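Side-chain contacts in ABC transporter, substrate binding protein (Aeropyrum pernix, PDB 3EAF), which binds a magnesium ion and probably captures a solute outside the cell for delivery to the membrane components of an ABC transporter: residues Q270-A275 / Q292-V297; L30-F35 / I50-R55. All coordinates share one frame; numbering follows the deposited sequence.

Interaction 1 of 2, residues Q270-A275 / Q292-V297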
loop_
_atom_site.group_PDB
_atom_site.type_symbol
_atom_site.label_atom_id
_atom_site.label_comp_id
_atom_site.label_asym_id
_atom_site.label_seq_id
_atom_site.Cartn_x
_atom_site.Cartn_y
_atom_site.Cartn_z
ATOM N N GLN A 270 0.117 13.616 13.695
ATOM C CA GLN A 270 0.018 15.043 14.034
ATOM C C GLN A 270 0.694 15.946 12.997
ATOM O O GLN A 270 0.270 17.087 12.790
ATOM C CB GLN A 270 0.544 15.322 15.448
ATOM C CG GLN A 270 -0.366 14.784 16.555
ATOM C CD GLN A 270 -1.817 15.240 16.414
ATOM O OE1 GLN A 270 -2.093 16.399 16.120
ATOM N NE2 GLN A 270 -2.739 14.327 16.623
ATOM N N THR A 271 1.741 15.426 12.353
ATOM C CA THR A 271 2.412 16.112 11.248
ATOM C C THR A 271 1.454 16.293 10.060
ATOM O O THR A 271 1.390 17.368 9.459
ATOM C CB THR A 271 3.694 15.346 10.830
ATOM O OG1 THR A 271 4.650 15.388 11.903
ATOM C CG2 THR A 271 4.321 15.935 9.580
ATOM N N ILE A 272 0.704 15.238 9.740
ATOM C CA ILE A 272 -0.305 15.290 8.680
ATOM C C ILE A 272 -1.430 16.279 9.024
ATOM O O ILE A 272 -1.841 17.070 8.178
ATOM C CB ILE A 272 -0.864 13.873 8.324
ATOM C CG1 ILE A 272 0.283 12.965 7.853
ATOM C CG2 ILE A 272 -1.962 13.978 7.243
ATOM C CD1 ILE A 272 -0.074 11.489 7.630
ATOM N N PHE A 273 -1.911 16.239 10.264
ATOM C CA PHE A 273 -2.934 17.179 10.726
ATOM C C PHE A 273 -2.499 18.641 10.624
ATOM O O PHE A 273 -3.314 19.506 10.300
ATOM C CB PHE A 273 -3.387 16.850 12.156
ATOM C CG PHE A 273 -4.363 15.709 12.224
ATOM C CD1 PHE A 273 -5.504 15.706 11.420
ATOM C CD2 PHE A 273 -4.155 14.648 13.091
ATOM C CE1 PHE A 273 -6.410 14.660 11.475
ATOM C CE2 PHE A 273 -5.065 13.589 13.151
ATOM C CZ PHE A 273 -6.190 13.598 12.341
ATOM N N GLU A 274 -1.219 18.908 10.885
ATOM C CA GLU A 274 -0.687 20.261 10.725
ATOM C C GLU A 274 -0.650 20.646 9.242
ATOM O O GLU A 274 -1.020 21.767 8.880
ATOM C CB GLU A 274 0.699 20.419 11.365
ATOM C CG GLU A 274 1.103 21.898 11.536
ATOM C CD GLU A 274 2.588 22.120 11.795
ATOM O OE1 GLU A 274 3.360 21.143 11.839
ATOM O OE2 GLU A 274 2.987 23.300 11.945
ATOM N N ALA A 275 -0.215 19.711 8.395
ATOM C CA ALA A 275 -0.200 19.921 6.946
ATOM C C ALA A 275 -1.590 20.290 6.440
ATOM O O ALA A 275 -1.747 21.243 5.670
ATOM C CB ALA A 275 0.336 18.687 6.226
ATOM N N GLN A 292 -1.143 7.093 3.504
ATOM C CA GLN A 292 -0.367 6.279 2.565
ATOM C C GLN A 292 0.349 7.128 1.526
ATOM O O GLN A 292 1.498 6.835 1.161
ATOM C CB GLN A 292 -1.251 5.211 1.901
ATOM C CG GLN A 292 -1.708 4.147 2.891
ATOM C CD GLN A 292 -2.535 3.054 2.268
ATOM O OE1 GLN A 292 -3.754 3.107 2.295
ATOM N NE2 GLN A 292 -1.876 2.046 1.717
ATOM N N GLY A 293 -0.324 8.182 1.071
ATOM C CA GLY A 293 0.278 9.157 0.155
ATOM C C GLY A 293 1.342 10.006 0.824
ATOM O O GLY A 293 2.433 10.189 0.284
ATOM N N PHE A 294 1.017 10.513 2.009
ATOM C CA PHE A 294 1.919 11.366 2.782
ATOM C C PHE A 294 3.250 10.669 3.080
ATOM O O PHE A 294 4.317 11.255 2.890
ATOM C CB PHE A 294 1.236 11.804 4.086
ATOM C CG PHE A 294 1.866 13.009 4.739
ATOM C CD1 PHE A 294 1.378 14.290 4.484
ATOM C CD2 PHE A 294 2.932 12.863 5.627
ATOM C CE1 PHE A 294 1.954 15.414 5.103
ATOM C CE2 PHE A 294 3.510 13.975 6.243
ATOM C CZ PHE A 294 3.027 15.245 5.975
ATOM N N VAL A 295 3.181 9.418 3.539
ATOM C CA VAL A 295 4.391 8.683 3.927
ATOM C C VAL A 295 5.316 8.345 2.763
ATOM O O VAL A 295 6.527 8.223 2.964
ATOM C CB VAL A 295 4.101 7.408 4.768
ATOM C CG1 VAL A 295 3.454 7.784 6.109
ATOM C CG2 VAL A 295 3.267 6.373 3.984
ATOM N N ASN A 296 4.762 8.191 1.559
ATOM C CA ASN A 296 5.601 7.991 0.376
ATOM C C ASN A 296 6.452 9.222 0.072
ATOM O O ASN A 296 7.655 9.113 -0.158
ATOM C CB ASN A 296 4.780 7.545 -0.845
ATOM C CG ASN A 296 4.430 6.052 -0.799
ATOM O OD1 ASN A 296 4.617 5.397 0.227
ATOM N ND2 ASN A 296 3.925 5.515 -1.909
ATOM N N VAL A 297 5.830 10.394 0.108
ATOM C CA VAL A 297 6.558 11.649 -0.077
ATOM C C VAL A 297 7.575 11.846 1.057
ATOM O O VAL A 297 8.726 12.228 0.806
ATOM C CB VAL A 297 5.586 12.846 -0.173
ATOM C CG1 VAL A 297 6.338 14.164 -0.198
ATOM C CG2 VAL A 297 4.686 12.696 -1.414
#
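T271 meets the far end of the F294 ring with its methyl group: CG2 lies 3.9 Å from F294 CZ and approaches obliquely, the two side chains crossing at about a right angle. CG2 stands anti to the backbone N, while the hydroxyl OG1, beside that N, is bonded to the carbonyl oxygen of E267 one turn back. Threonine suits the place because it spends its polar branch on its own helix and offers a methyl group to the ring. I272, the next residue, makes the central contact. Its CG1 sits over one face of the F294 ring, 3.5 Å from the ring centroid and 14° off the normal, a CH-pi contact; CD1 runs back along the phenylalanine to its root, 3.8 Å from F294 CB. The segments 270-275 and 292-297, on helices 267-278 and 288-304, cross at 99° with their axes 11.2 Å apart at closest, and one long aromatic side chain spans the gap. Both helices belong to a periplasmic-binding-protein fold, packed against helix 18-38 of the lobe that begins with the N terminus. F294 reaches across with CG anti to its backbone N (chi1 -161°). A275, one turn after T271, touches the ring obliquely, its CB 3.8 Å from F294 CE1; a small residue lets the ring come close to the helix.

Interaction 2 of 2, residues L30-F35 / I50-R55; sequences LAFKYF and INYIKR
F32 meets Y52 from its first side-chain carbon onward: CB lies 3.4 Å from Y52 CD2, and CG is 3.5 Å from that same atom. With CG beside the backbone N (chi1 -80°), the phenyl ring extends toward the strand. On the CD2 branch, that atom lies over the tyrosine ring, 3.5 Å from Y52 CG, and CE2 comes to 3.7 Å from Y52 CB. The rings form an offset stack, with centroids 4.6 Å apart and planes 9° from parallel; the shift places Y52 CB over the centre of the phenyl face in a CH-pi contact. On the CD1 branch, CE1 touches I50 CG2 at 3.6 Å, obliquely, and the tip CZ lies 3.9 Å from Y52 CB. This is helix-on-sheet packing of an alpha/beta lobe: segment 30-35 of helix 18-38 runs nearly antiparallel to 50-55 of strand 47-56, and F32 also touches V7 of the adjacent strand 3-11. I50 and Y52, two apart on the strand, both face the helix. Isoleucine gives a branched apolar surface at the buried end, whereas tyrosine suits the more open one: its hydroxyl is hydrogen-bonded to E29, and K33 lays its extended chain nearby, with CE 3.7 Å from Y52 OH.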
loop_
_atom_site.group_PDB
_atom_site.type_symbol
_atom_site.label_atom_id
_atom_site.label_comp_id
_atom_site.label_asym_id
_atom_site.label_seq_id
_atom_site.Cartn_x
_atom_site.Cartn_y
_atom_site.Cartn_z
ATOM N N LEU A 30 -0.436 17.113 -0.043
ATOM C CA LEU A 30 -0.276 17.694 1.291
ATOM C C LEU A 30 1.174 17.641 1.751
ATOM O O LEU A 30 1.702 18.631 2.248
ATOM C CB LEU A 30 -1.155 16.990 2.322
ATOM C CG LEU A 30 -2.601 17.454 2.497
ATOM C CD1 LEU A 30 -3.218 16.669 3.644
ATOM C CD2 LEU A 30 -2.693 18.967 2.742
ATOM N N ALA A 31 1.811 16.487 1.571
ATOM C CA ALA A 31 3.205 16.284 1.990
ATOM C C ALA A 31 4.197 17.147 1.215
ATOM O O ALA A 31 5.085 17.755 1.815
ATOM C CB ALA A 31 3.587 14.809 1.894
ATOM N N PHE A 32 4.048 17.197 -0.108
ATOM C CA PHE A 32 4.880 18.070 -0.933
ATOM C C PHE A 32 4.777 19.528 -0.471
ATOM O O PHE A 32 5.796 20.201 -0.263
ATOM C CB PHE A 32 4.495 17.962 -2.407
ATOM C CG PHE A 32 5.059 16.746 -3.109
ATOM C CD1 PHE A 32 6.430 16.472 -3.081
ATOM C CD2 PHE A 32 4.218 15.902 -3.836
ATOM C CE1 PHE A 32 6.953 15.351 -3.748
ATOM C CE2 PHE A 32 4.727 14.774 -4.510
ATOM C CZ PHE A 32 6.093 14.502 -4.469
ATOM N N LYS A 33 3.549 20.009 -0.300
ATOM C CA LYS A 33 3.335 21.397 0.094
ATOM C C LYS A 33 3.862 21.647 1.507
ATOM O O LYS A 33 4.484 22.682 1.761
ATOM C CB LYS A 33 1.857 21.783 -0.004
ATOM C CG LYS A 33 1.300 21.777 -1.428
ATOM C CD LYS A 33 -0.197 22.010 -1.400
ATOM C CE LYS A 33 -0.781 22.213 -2.796
ATOM N NZ LYS A 33 -2.210 22.616 -2.684
ATOM N N TYR A 34 3.629 20.688 2.405
ATOM C CA TYR A 34 4.058 20.789 3.803
ATOM C C TYR A 34 5.560 20.922 3.937
ATOM O O TYR A 34 6.042 21.909 4.495
ATOM C CB TYR A 34 3.571 19.593 4.622
ATOM C CG TYR A 34 3.931 19.639 6.096
ATOM C CD1 TYR A 34 3.256 20.487 6.978
ATOM C CD2 TYR A 34 4.940 18.828 6.609
ATOM C CE1 TYR A 34 3.581 20.524 8.333
ATOM C CE2 TYR A 34 5.276 18.857 7.965
ATOM C CZ TYR A 34 4.592 19.700 8.820
ATOM O OH TYR A 34 4.923 19.726 10.157
ATOM N N PHE A 35 6.296 19.937 3.425
ATOM C CA PHE A 35 7.745 19.918 3.591
ATOM C C PHE A 35 8.443 21.032 2.805
ATOM O O PHE A 35 9.434 21.600 3.282
ATOM C CB PHE A 35 8.324 18.532 3.289
ATOM C CG PHE A 35 7.889 17.468 4.272
ATOM C CD1 PHE A 35 8.305 17.517 5.601
ATOM C CD2 PHE A 35 7.057 16.426 3.869
ATOM C CE1 PHE A 35 7.902 16.543 6.514
ATOM C CE2 PHE A 35 6.650 15.438 4.777
ATOM C CZ PHE A 35 7.069 15.503 6.096
ATOM N N ILE A 50 10.857 21.115 -3.949
ATOM C CA ILE A 50 10.358 20.066 -4.826
ATOM C C ILE A 50 9.284 20.625 -5.741
ATOM O O ILE A 50 8.214 21.064 -5.281
ATOM C CB ILE A 50 9.828 18.831 -4.050
ATOM C CG1 ILE A 50 10.953 18.204 -3.206
ATOM C CG2 ILE A 50 9.252 17.810 -5.026
ATOM C CD1 ILE A 50 10.560 16.942 -2.471
ATOM N N ASN A 51 9.590 20.625 -7.035
ATOM C CA ASN A 51 8.600 20.905 -8.054
ATOM C C ASN A 51 8.007 19.566 -8.454
ATOM O O ASN A 51 8.651 18.779 -9.152
ATOM C CB ASN A 51 9.235 21.619 -9.261
ATOM C CG ASN A 51 8.247 21.840 -10.406
ATOM O OD1 ASN A 51 7.082 22.189 -10.188
ATOM N ND2 ASN A 51 8.712 21.632 -11.631
ATOM N N TYR A 52 6.798 19.286 -7.983
ATOM C CA TYR A 52 6.156 18.012 -8.307
ATOM C C TYR A 52 5.163 18.171 -9.448
ATOM O O TYR A 52 4.485 19.199 -9.557
ATOM C CB TYR A 52 5.507 17.366 -7.081
ATOM C CG TYR A 52 4.223 18.009 -6.592
ATOM C CD1 TYR A 52 2.979 17.552 -7.033
ATOM C CD2 TYR A 52 4.251 19.051 -5.667
ATOM C CE1 TYR A 52 1.789 18.136 -6.577
ATOM C CE2 TYR A 52 3.073 19.643 -5.205
ATOM C CZ TYR A 52 1.845 19.177 -5.661
ATOM O OH TYR A 52 0.676 19.749 -5.196
ATOM N N ILE A 53 5.094 17.147 -10.293
ATOM C CA ILE A 53 4.244 17.168 -11.474
ATOM C C ILE A 53 3.198 16.050 -11.346
ATOM O O ILE A 53 3.512 14.866 -11.491
ATOM C CB ILE A 53 5.088 17.034 -12.788
ATOM C CG1 ILE A 53 6.126 18.162 -12.912
ATOM C CG2 ILE A 53 4.199 17.031 -14.022
ATOM C CD1 ILE A 53 7.534 17.770 -12.475
ATOM N N LYS A 54 1.958 16.434 -11.055
ATOM C CA LYS A 54 0.898 15.460 -10.826
ATOM C C LYS A 54 0.226 15.041 -12.125
ATOM O O LYS A 54 -0.155 15.885 -12.940
ATOM C CB LYS A 54 -0.147 15.995 -9.848
ATOM C CG LYS A 54 -1.150 14.936 -9.407
ATOM C CD LYS A 54 -2.119 15.455 -8.354
ATOM C CE LYS A 54 -3.345 16.071 -8.995
ATOM N NZ LYS A 54 -4.385 16.366 -7.974
ATOM N N ARG A 55 0.082 13.732 -12.304
ATOM C CA ARG A 55 -0.587 13.170 -13.477
ATOM C C ARG A 55 -1.562 12.070 -13.064
ATOM O O ARG A 55 -1.155 11.068 -12.478
ATOM C CB ARG A 55 0.449 12.615 -14.460
ATOM C CG ARG A 55 1.346 13.666 -15.112
ATOM C CD ARG A 55 0.565 14.516 -16.101
ATOM N NE ARG A 55 1.410 15.498 -16.766
ATOM C CZ ARG A 55 1.521 16.768 -16.390
ATOM N NH1 ARG A 55 0.837 17.220 -15.345
ATOM N NH2 ARG A 55 2.314 17.590 -17.070
#

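Overall arrangement
From the N terminus, the chain forms strand 3-11 and then helix 18-38, and interaction 2 closes a short loop when strand 47-56 returns beside that helix, with 14 residues between its segments. The chain then completes the first sheet and builds the first five strands of the second before interaction 1 closes a second loop, with 16 residues between 270-275 and 292-297. The two loops are in series, neither nesting nor crossing, yet the centres of the contacts are about 12 Å apart. Helix 18-38 joins them: A31 packs against F294 and V297, while Y34 touches T271 and probably hydrogen-bonds E274 through its hydroxyl. The late helical pair is thereby tied to the first sheet's helical layer.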